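Local structure of gamma-hexachlorocyclohexane dehydrochlorinase (Sphingomonas paucimobilis, 3A76) at residues A31-L36 with T96-E101; D59-W62 with G68-K71. The protein catalyses two successive dehydrochlorinations of the pollutant gamma-hexachlorocyclohexane (lindane), giving 1,3,4,6-tetrachloro-1,4-cyclohexadiene by way of gamma-pentachlorocyclohexene. All blocks are in the same frame, centred on the assembly; numbering follows the deposited sequence.

Contact 1: A31-L36 with T96-E101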
ATOM      1  N   ALA B  31      -4.656  14.091   5.480  1.00 31.28           N
ATOM      2  CA  ALA B  31      -3.269  14.121   4.979  1.00 31.10           C
ATOM      3  C   ALA B  31      -2.217  14.003   6.089  1.00 30.76           C
ATOM      4  O   ALA B  31      -1.303  13.164   6.010  1.00 30.98           O
ATOM      5  CB  ALA B  31      -3.029  15.375   4.151  1.00 31.11           C
ATOM      6  N   ALA B  32      -2.354  14.827   7.128  1.00 29.94           N
ATOM      7  CA  ALA B  32      -1.455  14.774   8.277  1.00 28.72           C
ATOM      8  C   ALA B  32      -1.497  13.416   9.000  1.00 28.17           C
ATOM      9  O   ALA B  32      -0.473  12.924   9.479  1.00 27.97           O
ATOM     10  CB  ALA B  32      -1.768  15.924   9.260  1.00 29.24           C
ATOM     11  N   ILE B  33      -2.679  12.814   9.082  1.00 27.12           N
ATOM     12  CA  ILE B  33      -2.821  11.535   9.759  1.00 26.46           C
ATOM     13  C   ILE B  33      -2.201  10.418   8.912  1.00 25.96           C
ATOM     14  O   ILE B  33      -1.528   9.536   9.446  1.00 26.04           O
ATOM     15  CB  ILE B  33      -4.317  11.246  10.129  1.00 26.77           C
ATOM     16  CG1 ILE B  33      -4.818  12.269  11.170  1.00 26.98           C
ATOM     17  CG2 ILE B  33      -4.504   9.807  10.616  1.00 25.03           C
ATOM     18  CD1 ILE B  33      -6.350  12.392  11.268  1.00 27.03           C
ATOM     19  N   GLN B  34      -2.419  10.480   7.594  1.00 25.96           N
ATOM     20  CA  GLN B  34      -1.748   9.602   6.622  1.00 25.68           C
ATOM     21  C   GLN B  34      -0.239   9.648   6.816  1.00 24.89           C
ATOM     22  O   GLN B  34       0.408   8.602   6.906  1.00 24.09           O
ATOM     23  CB  GLN B  34      -2.107   9.981   5.182  1.00 25.87           C
ATOM     24  CG  GLN B  34      -3.440   9.406   4.685  1.00 28.92           C
ATOM     25  CD  GLN B  34      -3.996  10.121   3.454  1.00 31.91           C
ATOM     26  OE1 GLN B  34      -3.250  10.495   2.536  1.00 34.07           O
ATOM     27  NE2 GLN B  34      -5.315  10.316   3.430  1.00 32.52           N
ATOM     28  N   ASP B  35       0.295  10.868   6.909  1.00 24.45           N
ATOM     29  CA  ASP B  35       1.722  11.104   7.198  1.00 24.24           C
ATOM     30  C   ASP B  35       2.176  10.572   8.533  1.00 24.25           C
ATOM     31  O   ASP B  35       3.300  10.063   8.640  1.00 24.65           O
ATOM     32  CB  ASP B  35       2.041  12.578   7.110  1.00 24.23           C
ATOM     33  CG  ASP B  35       2.061  13.059   5.708  1.00 23.81           C
ATOM     34  OD1 ASP B  35       2.039  12.202   4.811  1.00 23.04           O
ATOM     35  OD2 ASP B  35       2.095  14.284   5.497  1.00 26.80           O
ATOM     36  N   LEU B  36       1.305  10.663   9.542  1.00 23.60           N
ATOM     37  CA  LEU B  36       1.572  10.025  10.833  1.00 23.26           C
ATOM     38  C   LEU B  36       1.708   8.523  10.657  1.00 22.46           C
ATOM     39  O   LEU B  36       2.669   7.919  11.117  1.00 23.16           O
ATOM     40  CB  LEU B  36       0.458  10.340  11.853  1.00 23.39           C
ATOM     41  CG  LEU B  36       0.375  11.753  12.451  1.00 23.46           C
ATOM     42  CD1 LEU B  36      -0.802  11.807  13.425  1.00 23.02           C
ATOM     43  CD2 LEU B  36       1.695  12.151  13.131  1.00 21.62           C
ATOM     44  N   THR B  96      -1.101  -0.098   4.293  1.00 21.77           N
ATOM     45  CA  THR B  96      -2.166   0.072   3.320  1.00 22.98           C
ATOM     46  C   THR B  96      -3.511   0.168   4.079  1.00 22.98           C
ATOM     47  O   THR B  96      -3.573  -0.101   5.307  1.00 22.61           O
ATOM     48  CB  THR B  96      -2.277  -1.165   2.358  1.00 22.93           C
ATOM     49  OG1 THR B  96      -2.676  -2.307   3.114  1.00 25.25           O
ATOM     50  CG2 THR B  96      -0.968  -1.511   1.691  1.00 24.01           C
ATOM     51  N   ASN B  97      -4.562   0.519   3.330  1.00 22.39           N
ATOM     52  CA  ASN B  97      -5.977   0.463   3.777  1.00 22.57           C
ATOM     53  C   ASN B  97      -6.343   1.336   4.973  1.00 22.54           C
ATOM     54  O   ASN B  97      -7.268   1.005   5.709  1.00 23.17           O
ATOM     55  CB  ASN B  97      -6.417  -0.968   4.096  1.00 21.62           C
ATOM     56  CG  ASN B  97      -6.178  -1.931   2.966  1.00 21.49           C
ATOM     57  OD1 ASN B  97      -6.040  -3.133   3.206  1.00 19.34           O
ATOM     58  ND2 ASN B  97      -6.134  -1.425   1.726  1.00 18.98           N
ATOM     59  N   LEU B  98      -5.612   2.431   5.167  1.00 23.19           N
ATOM     60  CA  LEU B  98      -5.870   3.366   6.254  1.00 22.97           C
ATOM     61  C   LEU B  98      -7.288   3.887   6.088  1.00 23.11           C
ATOM     62  O   LEU B  98      -7.616   4.503   5.080  1.00 22.67           O
ATOM     63  CB  LEU B  98      -4.906   4.545   6.218  1.00 22.57           C
ATOM     64  CG  LEU B  98      -4.422   5.204   7.522  1.00 22.83           C
ATOM     65  CD1 LEU B  98      -4.388   6.704   7.365  1.00 23.56           C
ATOM     66  CD2 LEU B  98      -5.194   4.832   8.778  1.00 21.75           C
ATOM     67  N   ARG B  99      -8.121   3.631   7.086  1.00 23.31           N
ATOM     68  CA  ARG B  99      -9.511   4.047   7.023  1.00 23.92           C
ATOM     69  C   ARG B  99      -9.831   4.854   8.268  1.00 24.05           C
ATOM     70  O   ARG B  99      -9.653   4.374   9.393  1.00 24.23           O
ATOM     71  CB  ARG B  99     -10.423   2.820   6.851  1.00 24.13           C
ATOM     72  CG  ARG B  99     -11.893   3.122   6.802  1.00 25.48           C
ATOM     73  CD  ARG B  99     -12.271   3.868   5.555  1.00 28.51           C
ATOM     74  NE  ARG B  99     -13.148   4.982   5.911  1.00 32.33           N
ATOM     75  CZ  ARG B  99     -14.448   5.042   5.644  1.00 33.16           C
ATOM     76  NH1 ARG B  99     -15.045   4.066   4.984  1.00 33.42           N
ATOM     77  NH2 ARG B  99     -15.145   6.095   6.025  1.00 35.22           N
ATOM     78  N   LEU B 100     -10.261   6.094   8.065  1.00 24.24           N
ATOM     79  CA  LEU B 100     -10.492   7.001   9.179  1.00 24.86           C
ATOM     80  C   LEU B 100     -11.981   7.246   9.484  1.00 25.55           C
ATOM     81  O   LEU B 100     -12.823   7.298   8.584  1.00 24.94           O
ATOM     82  CB  LEU B 100      -9.738   8.330   8.970  1.00 24.49           C
ATOM     83  CG  LEU B 100      -8.226   8.304   8.665  1.00 24.08           C
ATOM     84  CD1 LEU B 100      -7.689   9.723   8.374  1.00 21.72           C
ATOM     85  CD2 LEU B 100      -7.419   7.614   9.767  1.00 22.11           C
ATOM     86  N   GLU B 101     -12.282   7.365  10.776  1.00 27.03           N
ATOM     87  CA  GLU B 101     -13.602   7.778  11.264  1.00 28.20           C
ATOM     88  C   GLU B 101     -13.404   8.988  12.173  1.00 28.31           C
ATOM     89  O   GLU B 101     -12.806   8.874  13.243  1.00 28.16           O
ATOM     90  CB  GLU B 101     -14.278   6.635  12.028  1.00 28.72           C
ATOM     91  CG  GLU B 101     -15.741   6.883  12.431  1.00 31.11           C
ATOM     92  CD  GLU B 101     -16.220   5.941  13.544  1.00 34.57           C
ATOM     93  OE1 GLU B 101     -15.370   5.261  14.179  1.00 35.35           O
ATOM     94  OE2 GLU B 101     -17.452   5.887  13.789  1.00 35.99           O
TER
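Ile33 and Leu100 meet because of how their first torsions set the branches. In Ile33 the methyl CG2 stands opposite the backbone N while CG1 lies beside it (chi1 -65°), and CG2 is the branch that comes closest to the strand. Leu100 turns CG away from its own carbonyl carbon (chi1 -53°), which carries both methyls to the helix. Ile33 CG2 lies 3.7 Å from Leu100 CD2 and 3.9 Å from Leu100 CD1, so one methyl of the isoleucine meets the forked end of the leucine. Leu100 CD1 reaches further along the same residue, to 4.1 Å from Ile33 CB. Nearer the start of the strand segment, Leu98 brings CD1 to 3.9 Å from Gln34 CG and 4.0 Å from Gln34 CA; the glutamine thus contributes its aliphatic part and backbone here, not its amide. Ile33 CG2 is only loosely placed against Leu98 CD1, at 4.5 Å. In the SnoaL-like cone-shaped alpha+beta barrel, this is helix 22-45 lying against strand 88-102, outermost in the curved sheet of this chain, with the two segment axes 10.2 Å apart and inclined at 135°. No hydrogen bond joins the segments, and the 172 Å² buried between them comes chiefly from these four residues. Tyr137 of strand 125-140 touches both Ile33 and Leu100, and Trp144 and Val108 also pack on Ile33, extending the apolar layer across the sheet. From the strand, Arg99 forms a salt bridge with Asp39 of a neighbouring subunit of the trimer.

Contact 2: D59-W62 with G68-K71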
ATOM      1  N   ASP B  59       1.212  11.431  26.535  1.00 34.67           N
ATOM      2  CA  ASP B  59       0.260  10.467  27.082  1.00 34.77           C
ATOM      3  C   ASP B  59      -0.172   9.393  26.073  1.00 34.51           C
ATOM      4  O   ASP B  59      -0.949   8.505  26.424  1.00 34.90           O
ATOM      5  CB  ASP B  59      -0.976  11.203  27.625  1.00 34.87           C
ATOM      6  CG  ASP B  59      -1.539  12.210  26.631  1.00 35.83           C
ATOM      7  OD1 ASP B  59      -2.086  11.788  25.583  1.00 36.36           O
ATOM      8  OD2 ASP B  59      -1.435  13.431  26.894  1.00 36.76           O
ATOM      9  N   ALA B  60       0.319   9.476  24.831  1.00 34.09           N
ATOM     10  CA  ALA B  60      -0.005   8.478  23.794  1.00 33.45           C
ATOM     11  C   ALA B  60       0.491   7.107  24.203  1.00 33.08           C
ATOM     12  O   ALA B  60       1.506   7.002  24.891  1.00 33.22           O
ATOM     13  CB  ALA B  60       0.583   8.870  22.457  1.00 33.45           C
ATOM     14  N   GLU B  61      -0.229   6.064  23.794  1.00 32.82           N
ATOM     15  CA  GLU B  61       0.059   4.690  24.232  1.00 32.49           C
ATOM     16  C   GLU B  61       0.164   3.682  23.080  1.00 31.82           C
ATOM     17  O   GLU B  61      -0.820   3.405  22.373  1.00 31.58           O
ATOM     18  CB  GLU B  61      -0.971   4.216  25.269  1.00 32.89           C
ATOM     19  CG  GLU B  61      -1.188   5.196  26.416  1.00 34.38           C
ATOM     20  CD  GLU B  61      -1.305   4.517  27.768  1.00 37.25           C
ATOM     21  OE1 GLU B  61      -1.644   3.310  27.811  1.00 37.70           O
ATOM     22  OE2 GLU B  61      -1.058   5.201  28.793  1.00 38.60           O
ATOM     23  N   TRP B  62       1.368   3.135  22.917  1.00 30.99           N
ATOM     24  CA  TRP B  62       1.684   2.210  21.833  1.00 29.86           C
ATOM     25  C   TRP B  62       1.762   0.786  22.358  1.00 29.31           C
ATOM     26  O   TRP B  62       2.649   0.439  23.124  1.00 29.02           O
ATOM     27  CB  TRP B  62       2.978   2.647  21.112  1.00 29.87           C
ATOM     28  CG  TRP B  62       3.423   1.798  19.919  1.00 29.03           C
ATOM     29  CD1 TRP B  62       2.662   0.931  19.182  1.00 27.62           C
ATOM     30  CD2 TRP B  62       4.736   1.778  19.323  1.00 28.47           C
ATOM     31  NE1 TRP B  62       3.417   0.366  18.189  1.00 27.69           N
ATOM     32  CE2 TRP B  62       4.692   0.866  18.250  1.00 27.74           C
ATOM     33  CE3 TRP B  62       5.940   2.448  19.594  1.00 27.49           C
ATOM     34  CZ2 TRP B  62       5.813   0.591  17.451  1.00 27.83           C
ATOM     35  CZ3 TRP B  62       7.053   2.179  18.800  1.00 27.77           C
ATOM     36  CH2 TRP B  62       6.980   1.255  17.742  1.00 28.06           C
ATOM     37  N   GLY B  68       4.033  -5.728  24.420  1.00 29.35           N
ATOM     38  CA  GLY B  68       3.811  -4.839  25.538  1.00 28.14           C
ATOM     39  C   GLY B  68       3.283  -3.493  25.144  1.00 27.26           C
ATOM     40  O   GLY B  68       3.062  -3.232  23.968  1.00 26.54           O
ATOM     41  N   THR B  69       3.080  -2.647  26.154  1.00 26.90           N
ATOM     42  CA  THR B  69       2.530  -1.302  25.982  1.00 26.30           C
ATOM     43  C   THR B  69       3.568  -0.307  26.426  1.00 25.75           C
ATOM     44  O   THR B  69       4.173  -0.464  27.483  1.00 25.57           O
ATOM     45  CB  THR B  69       1.241  -1.083  26.812  1.00 26.27           C
ATOM     46  OG1 THR B  69       0.254  -2.053  26.442  1.00 27.33           O
ATOM     47  CG2 THR B  69       0.678   0.311  26.592  1.00 26.14           C
ATOM     48  N   TYR B  70       3.758   0.722  25.607  1.00 25.58           N
ATOM     49  CA  TYR B  70       4.780   1.739  25.831  1.00 25.15           C
ATOM     50  C   TYR B  70       4.113   3.097  25.718  1.00 25.69           C
ATOM     51  O   TYR B  70       3.114   3.241  25.014  1.00 25.93           O
ATOM     52  CB  TYR B  70       5.920   1.568  24.819  1.00 24.71           C
ATOM     53  CG  TYR B  70       6.765   0.312  25.046  1.00 22.78           C
ATOM     54  CD1 TYR B  70       6.269  -0.963  24.757  1.00 19.83           C
ATOM     55  CD2 TYR B  70       8.075   0.404  25.543  1.00 21.90           C
ATOM     56  CE1 TYR B  70       7.046  -2.110  24.974  1.00 19.27           C
ATOM     57  CE2 TYR B  70       8.863  -0.744  25.756  1.00 18.73           C
ATOM     58  CZ  TYR B  70       8.345  -1.989  25.460  1.00 18.58           C
ATOM     59  OH  TYR B  70       9.113  -3.117  25.677  1.00 19.87           O
ATOM     60  N   LYS B  71       4.630   4.088  26.434  1.00 26.18           N
ATOM     61  CA  LYS B  71       3.938   5.372  26.532  1.00 26.83           C
ATOM     62  C   LYS B  71       4.828   6.529  26.134  1.00 26.43           C
ATOM     63  O   LYS B  71       6.011   6.521  26.435  1.00 26.87           O
ATOM     64  CB  LYS B  71       3.323   5.573  27.938  1.00 27.12           C
ATOM     65  CG  LYS B  71       4.272   6.075  29.026  1.00 29.51           C
ATOM     66  CD  LYS B  71       3.533   6.332  30.352  1.00 33.55           C
ATOM     67  CE  LYS B  71       3.448   5.054  31.220  1.00 35.61           C
ATOM     68  NZ  LYS B  71       2.415   5.153  32.303  1.00 36.97           N
TER
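The Tyr70 ring has the carbonyl oxygen of Trp62 at its edge, near the ring plane, while the Trp62 indole stacks on the ring of Trp56, which precedes the hairpin in the chain. Both aromatic side chains leave the same face of the hairpin and touch Leu79 of helix 72-87; CG of Trp62 stands opposite its backbone N (chi1 -178°), and the indole heads away from the partner strand. Trp62 and Tyr70 form the hydrogen-bonded pair of this antiparallel beta hairpin: Trp62 N donates to Tyr70 O at 2.7 Å, nearly in line with the carbonyl bond, and Tyr70 N returns a bond to Trp62 O, also 2.7 Å, with the donor tilted 30° from the carbonyl plane. Trp62 O also receives a CA-H...O contact from Thr69 CA at 3.3 Å. Glu61 and Lys71 are the neighbouring non-hydrogen-bonded pair, with side chains on the other face. There Glu61 OE1 approaches Thr69 CG2 at 4.0 Å, whereas Thr69 OG1 hydrogen-bonds Thr63 OG1, one residue past segment 59-62. Glu61 OE2 and Lys71 NZ are 4.9 Å apart, so any attraction is probably longer-range electrostatics, and hydrogen bonding between residues 59-62 and 68-71 is all backbone.

In the fold
Contact 2 is nested in sequence within the loop closed by contact 1, and the two involve opposite edges of the same sheet within the chain: strand 68-71 is outermost on one side, strand 88-102 on the other. Their centres are 19 Å apart and their nearest atoms about 10 Å, so they do not touch. Contact 2 is the nearer to the inferred active site. The Trp62 side chain is about 7 Å from that of His93, the inferred proton acceptor, about 10 Å from that of Asp45, also an inferred active-site residue, and about 6 Å from a bound spermidine. Contact 1 lies away from the annotated sites, at the trimer interface, where its segments also meet neighbouring subunits.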